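Local coordinates for conserved hypothetical exported protein (Bacteroides fragilis, PDB 4JJA) that is of unproven function but belongs to the NamZ family and may act as an exo-beta-N-acetylmuramidase that trims peptidoglycan, at residues P240-Y254 / F266-Q279. Residues are numbered along the deposited sequence; the frame is centred on the assembly and turned at random.
Sequences PVSLGRGTTLPFQVY and FTPRSIPGAKNPPQ
The ring of Phe266 carries Val253 on one face, where CG2 sits 4.0 Å from the ring centroid in a CH-pi contact, shifted toward the CE1-CZ rim. At the ring's edge lie Tyr254 C and the side chain of Ser242, whose OG is 3.3 Å from Phe266 CE2, while the Thr247 methyl CG2 approaches obliquely. Ser242 holds OG opposite its own backbone N (chi1 173°), which puts it at this edge and beside a water that accepts from it and donates to Arg245 O and Pro278 O; the same OG accepts from Gly244 N in an ST turn.

The second flat group, the Arg245 guanidinium, has Phe251 CE2 over one face, toward the rim; NH2 forms a salt bridge with Glu237 and a hydrogen bond to a glycerol probably from the crystallisation liquor, and a water connects NH1 to Gly273 O. Within the NamZ C-terminal family region, Val253 and Phe266 belong to the two outer strands of a three-stranded antiparallel sheet, and the long loops next to these strands fold against each other.

A type II turn from Gly244 to Thr247 presses Gly246 against Pro268, Ile271 and Ala274, with Ile271 CD1 3.6 Å from Gly246 CA. Gly246 O accepts from Arg269 N at 2.9 Å, tilted 29° from the carbonyl plane, and also takes a water. At the far end, a kink about CB-CG (chi2 -61°) swings the Gln279 amide toward Pro240, and NE2 donates to Pro240 O at 3.0 Å, in the carbonyl plane.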
loop_
_atom_site.group_PDB
_atom_site.type_symbol
_atom_site.label_atom_id
_atom_site.label_comp_id
_atom_site.label_asym_id
_atom_site.label_seq_id
_atom_site.Cartn_x
_atom_site.Cartn_y
_atom_site.Cartn_z
ATOM N N PRO A 240 7.924 -8.176 -18.415
ATOM C CA PRO A 240 9.327 -7.740 -18.491
ATOM C C PRO A 240 9.558 -6.244 -18.697
ATOM O O PRO A 240 10.694 -5.800 -18.827
ATOM C CB PRO A 240 9.867 -8.513 -19.684
ATOM C CG PRO A 240 8.788 -9.273 -20.222
ATOM C CD PRO A 240 7.515 -8.900 -19.608
ATOM N N VAL A 241 8.490 -5.474 -18.769
ATOM C CA VAL A 241 8.568 -4.047 -19.097
ATOM C C VAL A 241 9.107 -3.288 -17.883
ATOM O O VAL A 241 8.685 -3.517 -16.757
ATOM C CB VAL A 241 7.173 -3.519 -19.506
ATOM C CG1 VAL A 241 7.179 -2.067 -19.745
ATOM C CG2 VAL A 241 6.657 -4.278 -20.713
ATOM N N SER A 242 10.038 -2.364 -18.111
ATOM C CA SER A 242 10.498 -1.476 -17.055
ATOM C C SER A 242 9.432 -0.399 -16.796
ATOM O O SER A 242 8.869 0.176 -17.743
ATOM C CB SER A 242 11.809 -0.757 -17.454
ATOM O OG SER A 242 12.159 0.241 -16.476
ATOM N N LEU A 243 9.261 -0.068 -15.512
ATOM C CA LEU A 243 8.391 1.018 -15.110
ATOM C C LEU A 243 9.199 2.178 -14.524
ATOM O O LEU A 243 8.664 3.055 -13.814
ATOM C CB LEU A 243 7.284 0.530 -14.183
ATOM C CG LEU A 243 7.679 -0.288 -12.964
ATOM C CD1 LEU A 243 8.349 0.528 -11.865
ATOM C CD2 LEU A 243 6.433 -0.980 -12.386
ATOM N N GLY A 244 10.504 2.195 -14.828
ATOM C CA GLY A 244 11.329 3.340 -14.455
ATOM C C GLY A 244 12.125 3.227 -13.184
ATOM O O GLY A 244 12.753 4.218 -12.783
ATOM N N ARG A 245 12.115 2.079 -12.522
ATOM C CA ARG A 245 13.106 1.916 -11.426
ATOM C C ARG A 245 14.497 2.091 -12.041
ATOM O O ARG A 245 14.787 1.528 -13.078
ATOM C CB ARG A 245 12.995 0.594 -10.741
ATOM C CG ARG A 245 11.726 0.390 -9.931
ATOM C CD ARG A 245 11.789 -1.041 -9.340
ATOM N NE ARG A 245 10.508 -1.500 -8.808
ATOM C CZ ARG A 245 10.073 -1.284 -7.592
ATOM N NH1 ARG A 245 10.860 -0.714 -6.695
ATOM N NH2 ARG A 245 8.875 -1.736 -7.222
ATOM N N GLY A 246 15.348 2.848 -11.366
ATOM C CA GLY A 246 16.670 3.190 -11.887
ATOM C C GLY A 246 16.716 4.487 -12.691
ATOM O O GLY A 246 17.760 4.792 -13.243
ATOM N N THR A 247 15.596 5.241 -12.699
ATOM C CA THR A 247 15.508 6.478 -13.411
ATOM C C THR A 247 15.013 7.570 -12.440
ATOM O O THR A 247 14.610 7.294 -11.317
ATOM C CB THR A 247 14.563 6.420 -14.647
ATOM O OG1 THR A 247 13.198 6.478 -14.218
ATOM C CG2 THR A 247 14.867 5.211 -15.535
ATOM N N THR A 248 14.931 8.807 -12.955
ATOM C CA THR A 248 14.311 9.889 -12.222
ATOM C C THR A 248 12.791 9.832 -12.166
ATOM O O THR A 248 12.179 10.661 -11.494
ATOM C CB THR A 248 14.736 11.239 -12.748
ATOM O OG1 THR A 248 14.243 11.410 -14.080
ATOM C CG2 THR A 248 16.275 11.450 -12.677
ATOM N N LEU A 249 12.160 8.907 -12.876
ATOM C CA LEU A 249 10.721 8.870 -13.050
ATOM C C LEU A 249 10.104 7.493 -12.754
ATOM O O LEU A 249 9.303 6.974 -13.527
ATOM C CB LEU A 249 10.360 9.346 -14.474
ATOM C CG LEU A 249 10.686 10.771 -14.832
ATOM C CD1 LEU A 249 10.414 11.020 -16.327
ATOM C CD2 LEU A 249 9.949 11.764 -13.957
ATOM N N PRO A 250 10.450 6.901 -11.603
ATOM C CA PRO A 250 9.860 5.586 -11.307
ATOM C C PRO A 250 8.357 5.659 -11.192
ATOM O O PRO A 250 7.793 6.579 -10.636
ATOM C CB PRO A 250 10.504 5.191 -9.988
ATOM C CG PRO A 250 10.820 6.482 -9.343
ATOM C CD PRO A 250 11.238 7.420 -10.481
ATOM N N PHE A 251 7.709 4.642 -11.757
ATOM C CA PHE A 251 6.253 4.530 -11.808
ATOM C C PHE A 251 5.584 5.596 -12.642
ATOM O O PHE A 251 4.359 5.684 -12.648
ATOM C CB PHE A 251 5.584 4.381 -10.437
ATOM C CG PHE A 251 5.881 3.059 -9.783
ATOM C CD1 PHE A 251 5.171 1.931 -10.114
ATOM C CD2 PHE A 251 6.901 2.939 -8.890
ATOM C CE1 PHE A 251 5.479 0.727 -9.541
ATOM C CE2 PHE A 251 7.182 1.740 -8.323
ATOM C CZ PHE A 251 6.508 0.631 -8.657
ATOM N N GLN A 252 6.360 6.325 -13.453
ATOM C CA GLN A 252 5.826 7.416 -14.256
ATOM C C GLN A 252 6.164 7.291 -15.729
ATOM O O GLN A 252 5.915 8.192 -16.512
ATOM C CB GLN A 252 6.319 8.759 -13.720
ATOM C CG GLN A 252 5.879 9.065 -12.289
ATOM C CD GLN A 252 6.809 10.027 -11.613
ATOM O OE1 GLN A 252 6.640 11.240 -11.781
ATOM N NE2 GLN A 252 7.830 9.525 -10.927
ATOM N N VAL A 253 6.783 6.158 -16.091
ATOM C CA VAL A 253 7.178 5.803 -17.455
ATOM C C VAL A 253 6.981 4.308 -17.646
ATOM O O VAL A 253 6.882 3.565 -16.647
ATOM C CB VAL A 253 8.654 6.204 -17.742
ATOM C CG1 VAL A 253 8.957 7.677 -17.466
ATOM C CG2 VAL A 253 9.595 5.286 -16.946
ATOM N N TYR A 254 6.975 3.867 -18.898
ATOM C CA TYR A 254 7.129 2.437 -19.153
ATOM C C TYR A 254 7.887 2.237 -20.441
ATOM O O TYR A 254 7.794 3.038 -21.357
ATOM C CB TYR A 254 5.802 1.673 -19.144
ATOM C CG TYR A 254 4.841 2.005 -20.238
ATOM C CD1 TYR A 254 3.943 3.073 -20.097
ATOM C CD2 TYR A 254 4.789 1.267 -21.408
ATOM C CE1 TYR A 254 2.993 3.332 -21.080
ATOM C CE2 TYR A 254 3.869 1.548 -22.388
ATOM C CZ TYR A 254 2.968 2.567 -22.235
ATOM O OH TYR A 254 2.036 2.856 -23.213
ATOM N N PHE A 266 14.675 5.788 -22.087
ATOM C CA PHE A 266 15.351 5.906 -20.806
ATOM C C PHE A 266 16.226 4.721 -20.580
ATOM O O PHE A 266 16.006 3.678 -21.149
ATOM C CB PHE A 266 14.339 6.063 -19.662
ATOM C CG PHE A 266 13.395 4.918 -19.505
ATOM C CD1 PHE A 266 12.203 4.887 -20.212
ATOM C CD2 PHE A 266 13.672 3.866 -18.645
ATOM C CE1 PHE A 266 11.330 3.806 -20.050
ATOM C CE2 PHE A 266 12.752 2.809 -18.492
ATOM C CZ PHE A 266 11.589 2.780 -19.197
ATOM N N THR A 267 17.200 4.848 -19.696
ATOM C CA THR A 267 18.065 3.750 -19.355
ATOM C C THR A 267 18.133 3.608 -17.853
ATOM O O THR A 267 18.721 4.437 -17.150
ATOM C CB THR A 267 19.509 3.975 -19.907
ATOM O OG1 THR A 267 19.435 4.190 -21.331
ATOM C CG2 THR A 267 20.419 2.798 -19.555
ATOM N N PRO A 268 17.534 2.538 -17.313
ATOM C CA PRO A 268 17.680 2.282 -15.892
ATOM C C PRO A 268 19.159 2.169 -15.473
ATOM O O PRO A 268 19.966 1.499 -16.143
ATOM C CB PRO A 268 16.909 0.961 -15.693
ATOM C CG PRO A 268 15.937 0.958 -16.845
ATOM C CD PRO A 268 16.738 1.502 -17.980
ATOM N N ARG A 269 19.528 2.778 -14.345
ATOM C CA ARG A 269 20.869 2.738 -13.787
ATOM C C ARG A 269 20.846 2.136 -12.404
ATOM O O ARG A 269 19.811 2.110 -11.727
ATOM C CB ARG A 269 21.453 4.142 -13.745
ATOM C CG ARG A 269 21.550 4.766 -15.085
ATOM C CD ARG A 269 22.404 3.986 -16.088
ATOM N NE ARG A 269 22.590 4.729 -17.313
ATOM C CZ ARG A 269 23.221 4.267 -18.379
ATOM N NH1 ARG A 269 23.740 3.055 -18.371
ATOM N NH2 ARG A 269 23.335 5.008 -19.467
ATOM N N SER A 270 22.015 1.677 -11.961
ATOM C CA SER A 270 22.124 1.025 -10.674
ATOM C C SER A 270 22.337 2.086 -9.605
ATOM O O SER A 270 23.399 2.656 -9.531
ATOM C CB SER A 270 23.345 0.071 -10.692
ATOM O OG SER A 270 23.455 -0.569 -9.452
ATOM N N ILE A 271 21.290 2.391 -8.860
ATOM C CA ILE A 271 21.258 3.506 -7.918
ATOM C C ILE A 271 20.742 3.000 -6.604
ATOM O O ILE A 271 20.086 1.960 -6.533
ATOM C CB ILE A 271 20.415 4.677 -8.466
ATOM C CG1 ILE A 271 18.954 4.279 -8.773
ATOM C CG2 ILE A 271 21.084 5.309 -9.714
ATOM C CD1 ILE A 271 18.083 5.371 -9.407
ATOM N N PRO A 272 20.994 3.706 -5.505
ATOM C CA PRO A 272 20.558 3.183 -4.195
ATOM C C PRO A 272 19.043 3.026 -4.142
ATOM O O PRO A 272 18.308 3.936 -4.486
ATOM C CB PRO A 272 21.030 4.258 -3.210
ATOM C CG PRO A 272 22.214 4.838 -3.923
ATOM C CD PRO A 272 21.780 4.941 -5.381
ATOM N N GLY A 273 18.578 1.873 -3.687
ATOM C CA GLY A 273 17.169 1.493 -3.692
ATOM C C GLY A 273 16.606 1.031 -5.026
ATOM O O GLY A 273 15.410 0.722 -5.137
ATOM N N ALA A 274 17.469 0.996 -6.030
ATOM C CA ALA A 274 17.168 0.387 -7.330
ATOM C C ALA A 274 18.502 -0.120 -7.914
ATOM O O ALA A 274 18.956 0.332 -8.971
ATOM C CB ALA A 274 16.447 1.369 -8.273
ATOM N N LYS A 275 19.172 -0.998 -7.165
ATOM C CA LYS A 275 20.532 -1.444 -7.487
ATOM C C LYS A 275 20.598 -2.426 -8.670
ATOM O O LYS A 275 21.532 -2.411 -9.462
ATOM C CB LYS A 275 21.133 -2.110 -6.242
ATOM C CG LYS A 275 22.598 -2.522 -6.347
ATOM C CD LYS A 275 23.072 -3.241 -5.087
ATOM C CE LYS A 275 24.486 -3.804 -5.284
ATOM N NZ LYS A 275 25.072 -4.339 -4.029
ATOM N N ASN A 276 19.630 -3.300 -8.751
ATOM C CA ASN A 276 19.676 -4.335 -9.764
ATOM C C ASN A 276 18.287 -4.251 -10.469
ATOM O O ASN A 276 17.539 -5.254 -10.470
ATOM C CB ASN A 276 20.048 -5.772 -9.136
ATOM C CG ASN A 276 21.451 -5.855 -8.302
ATOM O OD1 ASN A 276 22.497 -5.287 -8.717
ATOM N ND2 ASN A 276 21.477 -6.617 -7.169
ATOM N N PRO A 277 17.912 -3.056 -11.062
ATOM C CA PRO A 277 16.596 -2.831 -11.582
ATOM C C PRO A 277 16.349 -3.596 -12.893
ATOM O O PRO A 277 17.303 -3.970 -13.578
ATOM C CB PRO A 277 16.542 -1.296 -11.820
ATOM C CG PRO A 277 17.936 -0.960 -12.208
ATOM C CD PRO A 277 18.764 -1.852 -11.304
ATOM N N PRO A 278 15.082 -3.794 -13.233
ATOM C CA PRO A 278 14.731 -4.350 -14.518
ATOM C C PRO A 278 15.388 -3.563 -15.656
ATOM O O PRO A 278 15.334 -2.335 -15.690
ATOM C CB PRO A 278 13.192 -4.262 -14.522
ATOM C CG PRO A 278 12.829 -4.228 -13.070
ATOM C CD PRO A 278 13.906 -3.572 -12.371
ATOM N N GLN A 279 15.977 -4.274 -16.616
ATOM C CA GLN A 279 16.561 -3.656 -17.772
ATOM C C GLN A 279 17.730 -2.719 -17.437
ATOM O O GLN A 279 17.987 -1.748 -18.149
ATOM C CB GLN A 279 15.507 -2.964 -18.665
ATOM C CG GLN A 279 14.253 -3.812 -18.975
ATOM C CD GLN A 279 14.528 -5.080 -19.709
ATOM O OE1 GLN A 279 15.590 -5.297 -20.249
ATOM N NE2 GLN A 279 13.544 -5.986 -19.692
HETATM O O HOH W 1 13.682 -0.606 -14.437
HETATM O O HOH W 2 13.826 -1.054 -6.402
HETATM O O HOH W 3 18.274 6.748 -15.557
#